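Local structure of Gp26 (Listeria phage P40, 4JZ5) at residues K102-R105 / E110-F113. The protein is a phage endolysin whose family 25 glycosyl hydrolase domain probably cleaves the glycan strands of Listeria cell-wall peptidoglycan. Sequence-based numbering, arbitrary orientation.
Sequences KKCR and EPTF
A side-on, two-pronged salt bridge between Arg105 and Glu110, backed by a small apolar contact of Cys104 with Pro111, joins the C-terminal end of helix 87-106 to the loop that leads into strand 114-117. In the modified beta/alpha barrel of family 25, this helix is the crossover between parallel strands 76-81 and 114-117. Arg105 NE donates to Glu110 OE1 at 2.7 Å, and its NH2 donates to Glu110 OE2 at 2.9 Å, each carboxylate oxygen being met on its syn side. The fit is not flat: the guanidinium and carboxylate planes stand 40° apart. A bend at chi3 (66°) in Arg105 and one at chi2 (-72°) in Glu110 bring the two ends together, although Glu110 sets out away from the helix. A water within hydrogen-bonding distance of Arg105 O and Glu110 OE2 could link them. On the buried side, Pro111 CG rests 3.7 Å from Cys104 CB in van der Waals contact; Leu62 and Ala66 of helix 62-72 also touch Cys104, and Phe76 meets Pro111. With both oxygens of Glu110 engaged by Arg105, the paired bonds should restrict rotation of the carboxylate and offset the two charges at this exposed margin.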
loop_
_atom_site.group_PDB
_atom_site.type_symbol
_atom_site.label_atom_id
_atom_site.label_comp_id
_atom_site.label_asym_id
_atom_site.label_seq_id
_atom_site.Cartn_x
_atom_site.Cartn_y
_atom_site.Cartn_z
ATOM N N LYS A 102 -7.221 -10.184 8.736
ATOM C CA LYS A 102 -8.126 -11.236 9.173
ATOM C C LYS A 102 -9.518 -11.097 8.553
ATOM O O LYS A 102 -10.130 -12.090 8.186
ATOM C CB LYS A 102 -8.215 -11.244 10.697
ATOM C CG LYS A 102 -6.929 -11.661 11.401
ATOM C CD LYS A 102 -7.085 -11.471 12.909
ATOM C CE LYS A 102 -5.943 -12.045 13.727
ATOM N NZ LYS A 102 -6.226 -11.908 15.189
ATOM N N LYS A 103 -10.031 -9.884 8.444
ATOM C CA LYS A 103 -11.336 -9.663 7.829
ATOM C C LYS A 103 -11.345 -10.140 6.377
ATOM O O LYS A 103 -12.294 -10.768 5.915
ATOM C CB LYS A 103 -11.701 -8.186 7.878
ATOM C CG LYS A 103 -12.110 -7.647 9.233
ATOM C CD LYS A 103 -12.356 -6.144 9.149
ATOM C CE LYS A 103 -12.685 -5.553 10.500
ATOM N NZ LYS A 103 -14.019 -5.992 10.979
ATOM N N CYS A 104 -10.277 -9.832 5.649
ATOM C CA CYS A 104 -10.170 -10.311 4.283
ATOM C C CYS A 104 -10.185 -11.834 4.245
ATOM O O CYS A 104 -10.884 -12.434 3.441
ATOM C CB CYS A 104 -8.895 -9.796 3.638
ATOM S SG CYS A 104 -8.929 -8.007 3.314
ATOM N N ARG A 105 -9.417 -12.466 5.129
ATOM C CA ARG A 105 -9.368 -13.923 5.144
ATOM C C ARG A 105 -10.719 -14.532 5.537
ATOM O O ARG A 105 -11.087 -15.591 5.032
ATOM C CB ARG A 105 -8.247 -14.430 6.059
ATOM C CG ARG A 105 -6.855 -14.028 5.600
ATOM C CD ARG A 105 -5.803 -15.026 6.072
ATOM N NE ARG A 105 -6.002 -16.318 5.424
ATOM C CZ ARG A 105 -6.280 -17.464 6.032
ATOM N NH1 ARG A 105 -6.379 -17.552 7.353
ATOM N NH2 ARG A 105 -6.465 -18.527 5.283
ATOM N N GLU A 110 -7.216 -13.654 0.181
ATOM C CA GLU A 110 -5.884 -13.913 0.688
ATOM C C GLU A 110 -4.914 -12.808 0.275
ATOM O O GLU A 110 -4.249 -12.912 -0.748
ATOM C CB GLU A 110 -5.388 -15.272 0.185
ATOM C CG GLU A 110 -6.275 -16.456 0.600
ATOM C CD GLU A 110 -6.170 -16.813 2.078
ATOM O OE1 GLU A 110 -5.289 -16.261 2.773
ATOM O OE2 GLU A 110 -6.980 -17.650 2.545
ATOM N N PRO A 111 -4.801 -11.758 1.088
ATOM C CA PRO A 111 -3.789 -10.739 0.782
ATOM C C PRO A 111 -2.388 -11.321 0.876
ATOM O O PRO A 111 -2.143 -12.166 1.749
ATOM C CB PRO A 111 -3.997 -9.700 1.888
ATOM C CG PRO A 111 -5.369 -9.991 2.479
ATOM C CD PRO A 111 -5.511 -11.480 2.346
ATOM N N THR A 112 -1.479 -10.886 0.018
ATOM C CA THR A 112 -0.138 -11.461 -0.003
ATOM C C THR A 112 0.956 -10.513 0.456
ATOM O O THR A 112 2.117 -10.888 0.479
ATOM C CB THR A 112 0.230 -11.967 -1.396
ATOM O OG1 THR A 112 0.136 -10.896 -2.323
ATOM C CG2 THR A 112 -0.707 -13.105 -1.823
ATOM N N PHE A 113 0.608 -9.286 0.824
ATOM C CA PHE A 113 1.604 -8.303 1.237
ATOM C C PHE A 113 0.875 -7.230 2.019
ATOM O O PHE A 113 -0.286 -6.927 1.721
ATOM C CB PHE A 113 2.316 -7.695 0.013
ATOM C CG PHE A 113 3.803 -7.547 0.175
ATOM C CD1 PHE A 113 4.344 -6.492 0.903
ATOM C CD2 PHE A 113 4.661 -8.461 -0.401
ATOM C CE1 PHE A 113 5.719 -6.362 1.041
ATOM C CE2 PHE A 113 6.027 -8.328 -0.272
ATOM C CZ PHE A 113 6.559 -7.284 0.451
HETATM O O HOH W 1 -9.470 -17.385 3.738
#